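PDB 2RD1: putative outer membrane lipoprotein from Salmonella typhimurium LT2, which is of unknown function but, as a small DUF903-family lipoprotein, is probably tethered to the bacterial outer membrane through lipid. Local coordinates for residues T3-I15 and I42-D54. Sequence-based numbering, arbitrary orientation.
Sequences TNYVMTTKNGQTI and INSNDVAQLIKAD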
loop_
_atom_site.group_PDB
_atom_site.type_symbol
_atom_site.label_atom_id
_atom_site.label_comp_id
_atom_site.label_asym_id
_atom_site.label_seq_id
_atom_site.Cartn_x
_atom_site.Cartn_y
_atom_site.Cartn_z
ATOM N N THR A 3 -4.789 3.199 -10.046
ATOM C CA THR A 3 -3.565 4.053 -10.073
ATOM C C THR A 3 -3.118 4.337 -8.642
ATOM O O THR A 3 -1.923 4.411 -8.350
ATOM C CB THR A 3 -3.823 5.409 -10.770
ATOM O OG1 THR A 3 -4.841 5.257 -11.766
ATOM C CG2 THR A 3 -2.552 5.909 -11.439
ATOM N N ASN A 4 -4.084 4.507 -7.749
ATOM C CA ASN A 4 -3.778 4.773 -6.349
ATOM C C ASN A 4 -4.392 3.728 -5.443
ATOM O O ASN A 4 -5.518 3.281 -5.651
ATOM C CB ASN A 4 -4.298 6.148 -5.932
ATOM C CG ASN A 4 -3.337 7.272 -6.276
ATOM O OD1 ASN A 4 -3.740 8.430 -6.382
ATOM N ND2 ASN A 4 -2.063 6.942 -6.436
ATOM N N TYR A 5 -3.627 3.333 -4.439
ATOM C CA TYR A 5 -4.080 2.370 -3.460
ATOM C C TYR A 5 -3.779 3.016 -2.132
ATOM O O TYR A 5 -2.850 3.823 -2.026
ATOM C CB TYR A 5 -3.304 1.058 -3.553
ATOM C CG TYR A 5 -3.894 0.040 -4.505
ATOM C CD1 TYR A 5 -3.845 0.228 -5.880
ATOM C CD2 TYR A 5 -4.495 -1.117 -4.023
ATOM C CE1 TYR A 5 -4.381 -0.720 -6.760
ATOM C CE2 TYR A 5 -5.031 -2.069 -4.885
ATOM C CZ TYR A 5 -4.972 -1.864 -6.254
ATOM O OH TYR A 5 -5.500 -2.813 -7.101
ATOM N N VAL A 6 -4.588 2.688 -1.132
ATOM C CA VAL A 6 -4.388 3.215 0.202
ATOM C C VAL A 6 -4.067 2.037 1.096
ATOM O O VAL A 6 -4.836 1.076 1.202
ATOM C CB VAL A 6 -5.634 3.934 0.729
ATOM C CG1 VAL A 6 -5.424 4.331 2.187
ATOM C CG2 VAL A 6 -5.915 5.150 -0.124
HETATM N N MSE A 7 -2.905 2.129 1.724
HETATM C CA MSE A 7 -2.395 1.109 2.614
HETATM C C MSE A 7 -2.563 1.545 4.059
HETATM O O MSE A 7 -2.219 2.668 4.418
HETATM C CB MSE A 7 -0.911 0.894 2.319
HETATM C CG MSE A 7 -0.203 -0.084 3.235
HETATM SE SE MSE A 7 1.705 -0.125 2.861
HETATM C CE MSE A 7 1.687 -1.330 1.358
ATOM N N THR A 8 -3.100 0.655 4.883
ATOM C CA THR A 8 -3.268 0.939 6.296
ATOM C C THR A 8 -2.335 -0.000 7.046
ATOM O O THR A 8 -2.368 -1.213 6.842
ATOM C CB THR A 8 -4.707 0.699 6.750
ATOM O OG1 THR A 8 -5.576 1.568 6.014
ATOM C CG2 THR A 8 -4.855 1.006 8.240
ATOM N N THR A 9 -1.489 0.555 7.908
ATOM C CA THR A 9 -0.551 -0.283 8.639
ATOM C C THR A 9 -1.061 -0.716 10.005
ATOM O O THR A 9 -2.000 -0.142 10.557
ATOM C CB THR A 9 0.835 0.418 8.793
ATOM O OG1 THR A 9 0.723 1.539 9.678
ATOM C CG2 THR A 9 1.345 0.904 7.415
ATOM N N LYS A 10 -0.428 -1.752 10.534
ATOM C CA LYS A 10 -0.777 -2.309 11.828
ATOM C C LYS A 10 -0.749 -1.244 12.914
ATOM O O LYS A 10 -1.632 -1.206 13.771
ATOM C CB LYS A 10 0.192 -3.442 12.173
ATOM C CG LYS A 10 -0.137 -4.182 13.462
ATOM C CD LYS A 10 0.765 -5.391 13.647
ATOM C CE LYS A 10 0.459 -6.117 14.945
ATOM N NZ LYS A 10 1.248 -7.377 15.071
ATOM N N ASN A 11 0.256 -0.374 12.864
ATOM C CA ASN A 11 0.407 0.693 13.851
ATOM C C ASN A 11 -0.471 1.920 13.595
ATOM O O ASN A 11 -0.312 2.950 14.249
ATOM C CB ASN A 11 1.873 1.125 13.955
ATOM C CG ASN A 11 2.468 1.476 12.612
ATOM O OD1 ASN A 11 3.235 0.701 12.041
ATOM N ND2 ASN A 11 2.101 2.638 12.086
ATOM N N GLY A 12 -1.378 1.822 12.630
ATOM C CA GLY A 12 -2.300 2.920 12.371
ATOM C C GLY A 12 -2.003 3.996 11.345
ATOM O O GLY A 12 -2.727 4.984 11.285
ATOM N N GLN A 13 -0.968 3.834 10.533
ATOM C CA GLN A 13 -0.664 4.855 9.532
ATOM C C GLN A 13 -1.463 4.667 8.247
ATOM O O GLN A 13 -1.878 3.559 7.918
ATOM C CB GLN A 13 0.828 4.850 9.189
ATOM C CG GLN A 13 1.731 5.310 10.311
ATOM C CD GLN A 13 3.185 5.342 9.893
ATOM O OE1 GLN A 13 3.570 6.095 8.997
ATOM N NE2 GLN A 13 4.004 4.514 10.535
ATOM N N THR A 14 -1.688 5.767 7.538
ATOM C CA THR A 14 -2.402 5.727 6.275
ATOM C C THR A 14 -1.422 6.210 5.221
ATOM O O THR A 14 -0.929 7.327 5.301
ATOM C CB THR A 14 -3.623 6.652 6.281
ATOM O OG1 THR A 14 -4.565 6.192 7.256
ATOM C CG2 THR A 14 -4.274 6.662 4.920
ATOM N N ILE A 15 -1.140 5.366 4.236
ATOM C CA ILE A 15 -0.188 5.713 3.185
ATOM C C ILE A 15 -0.765 5.463 1.801
ATOM O O ILE A 15 -1.279 4.386 1.526
ATOM C CB ILE A 15 1.103 4.888 3.354
ATOM C CG1 ILE A 15 1.765 5.261 4.679
ATOM C CG2 ILE A 15 2.057 5.123 2.192
ATOM C CD1 ILE A 15 2.241 4.072 5.462
ATOM N N ILE A 42 7.940 -2.933 2.946
ATOM C CA ILE A 42 7.482 -3.043 4.325
ATOM C C ILE A 42 7.113 -4.482 4.631
ATOM O O ILE A 42 6.688 -5.222 3.749
ATOM C CB ILE A 42 6.243 -2.146 4.582
ATOM C CG1 ILE A 42 5.761 -2.310 6.024
ATOM C CG2 ILE A 42 5.113 -2.513 3.622
ATOM C CD1 ILE A 42 4.576 -1.428 6.371
ATOM N N ASN A 43 7.294 -4.882 5.881
ATOM C CA ASN A 43 6.950 -6.237 6.282
ATOM C C ASN A 43 5.457 -6.473 6.046
ATOM O O ASN A 43 4.608 -5.712 6.515
ATOM C CB ASN A 43 7.307 -6.455 7.754
ATOM C CG ASN A 43 6.713 -7.730 8.315
ATOM O OD1 ASN A 43 6.682 -8.763 7.647
ATOM N ND2 ASN A 43 6.242 -7.665 9.556
ATOM N N SER A 44 5.152 -7.528 5.299
ATOM C CA SER A 44 3.776 -7.870 4.967
ATOM C C SER A 44 2.874 -8.029 6.183
ATOM O O SER A 44 1.653 -7.935 6.061
ATOM C CB SER A 44 3.745 -9.156 4.138
ATOM O OG SER A 44 4.538 -9.017 2.971
ATOM N N ASN A 45 3.464 -8.271 7.349
ATOM C CA ASN A 45 2.678 -8.435 8.570
ATOM C C ASN A 45 2.226 -7.082 9.110
ATOM O O ASN A 45 1.240 -6.990 9.844
ATOM C CB ASN A 45 3.492 -9.167 9.642
ATOM C CG ASN A 45 3.840 -10.587 9.240
ATOM O OD1 ASN A 45 4.661 -10.811 8.346
ATOM N ND2 ASN A 45 3.209 -11.558 9.895
ATOM N N ASP A 46 2.953 -6.036 8.734
ATOM C CA ASP A 46 2.640 -4.685 9.169
ATOM C C ASP A 46 1.556 -4.011 8.331
ATOM O O ASP A 46 1.202 -2.857 8.580
ATOM C CB ASP A 46 3.904 -3.830 9.145
ATOM C CG ASP A 46 4.932 -4.288 10.159
ATOM O OD1 ASP A 46 4.625 -4.248 11.370
ATOM O OD2 ASP A 46 6.042 -4.691 9.750
ATOM N N VAL A 47 1.028 -4.728 7.343
ATOM C CA VAL A 47 -0.017 -4.180 6.485
ATOM C C VAL A 47 -1.401 -4.679 6.906
ATOM O O VAL A 47 -1.701 -5.871 6.805
ATOM C CB VAL A 47 0.209 -4.560 5.004
ATOM C CG1 VAL A 47 -0.878 -3.942 4.145
ATOM C CG2 VAL A 47 1.594 -4.101 4.544
ATOM N N ALA A 48 -2.242 -3.757 7.366
ATOM C CA ALA A 48 -3.589 -4.096 7.809
ATOM C C ALA A 48 -4.528 -4.244 6.616
ATOM O O ALA A 48 -5.206 -5.267 6.477
ATOM C CB ALA A 48 -4.111 -3.029 8.766
ATOM N N GLN A 49 -4.569 -3.220 5.764
ATOM C CA GLN A 49 -5.403 -3.259 4.570
ATOM C C GLN A 49 -4.760 -2.587 3.361
ATOM O O GLN A 49 -3.952 -1.674 3.486
ATOM C CB GLN A 49 -6.780 -2.645 4.853
ATOM C CG GLN A 49 -7.775 -3.677 5.373
ATOM C CD GLN A 49 -9.121 -3.096 5.767
ATOM O OE1 GLN A 49 -9.213 -2.261 6.674
ATOM N NE2 GLN A 49 -10.177 -3.542 5.095
ATOM N N LEU A 50 -5.112 -3.072 2.181
ATOM C CA LEU A 50 -4.585 -2.535 0.932
ATOM C C LEU A 50 -5.800 -2.321 0.044
ATOM O O LEU A 50 -6.296 -3.255 -0.575
ATOM C CB LEU A 50 -3.652 -3.547 0.284
ATOM C CG LEU A 50 -2.436 -2.992 -0.437
ATOM C CD1 LEU A 50 -1.276 -2.927 0.543
ATOM C CD2 LEU A 50 -2.078 -3.899 -1.606
ATOM N N ILE A 51 -6.259 -1.082 -0.042
ATOM C CA ILE A 51 -7.464 -0.794 -0.801
ATOM C C ILE A 51 -7.289 0.119 -2.007
ATOM O O ILE A 51 -6.689 1.188 -1.900
ATOM C CB ILE A 51 -8.516 -0.204 0.151
ATOM C CG1 ILE A 51 -8.811 -1.238 1.253
ATOM C CG2 ILE A 51 -9.777 0.204 -0.613
ATOM C CD1 ILE A 51 -9.688 -0.725 2.389
ATOM N N LYS A 52 -7.820 -0.319 -3.148
ATOM C CA LYS A 52 -7.744 0.462 -4.372
ATOM C C LYS A 52 -8.615 1.696 -4.173
ATOM O O LYS A 52 -9.793 1.584 -3.840
ATOM C CB LYS A 52 -8.258 -0.345 -5.575
ATOM C CG LYS A 52 -7.957 0.347 -6.903
ATOM C CD LYS A 52 -8.618 -0.316 -8.107
ATOM C CE LYS A 52 -7.999 -1.667 -8.454
ATOM N NZ LYS A 52 -8.627 -2.254 -9.685
ATOM N N ALA A 53 -8.039 2.874 -4.375
ATOM C CA ALA A 53 -8.785 4.109 -4.184
ATOM C C ALA A 53 -9.848 4.341 -5.247
ATOM O O ALA A 53 -9.684 3.952 -6.402
ATOM C CB ALA A 53 -7.822 5.304 -4.148
ATOM N N ASP A 54 -10.949 4.963 -4.846
ATOM C CA ASP A 54 -12.015 5.280 -5.787
ATOM C C ASP A 54 -11.770 6.735 -6.157
ATOM O O ASP A 54 -11.270 7.498 -5.329
ATOM C CB ASP A 54 -13.381 5.119 -5.119
ATOM C CG ASP A 54 -13.690 3.669 -4.768
ATOM O OD1 ASP A 54 -13.972 2.881 -5.697
ATOM O OD2 ASP A 54 -13.635 3.316 -3.568
#
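Met-7 runs alongside Leu-50 on the face of two antiparallel strands, 4-9 and 47-52, that also carries Tyr-5 and Lys-52. Around buried Met-7 the contact is tight. CE of Met-7, a selenomethionine, sits 3.5 Å from Leu-50 CD1, closer than usual for carbons. With CG anti to the backbone N (chi1 176°), Met-7 also brings CG to Val-47 CG1, and its SE meets Ile-42 CG2 at 4.2 Å. On the same face Tyr-5 lays its ring over Lys-52. Lys-52 CA lies 3.7 Å from the Tyr-5 ring centroid, a CH-pi contact over one face. The Lys-52 chain follows the ring outward and bends at chi3, bringing CE 3.1 Å from Tyr-5 OH.

The other face is looser. Val-6, Ile-51, Thr-8 and Gln-49 share it but their side chains touch little; Gln-49 and Ile-51 are exposed. Val-6 with Ile-51 and Thr-8 with Gln-49 are hydrogen-bonded backbone pairs. At a classic beta bulge, Thr-8 O accepts from both Ala-48 N (2.6 Å) and Gln-49 N (3.2 Å). Beyond it, Lys-10 N donates a hydrogen bond to Asp-46 O.

Pro-21 touches Met-7 and Leu-50. Strand 4-9 lies between 14-18 and 47-52 in one antiparallel sheet. Ile-42 belongs to a second, 22-24, 29-33 and 39-43; together they are consistent with the clan's SH3-like fold.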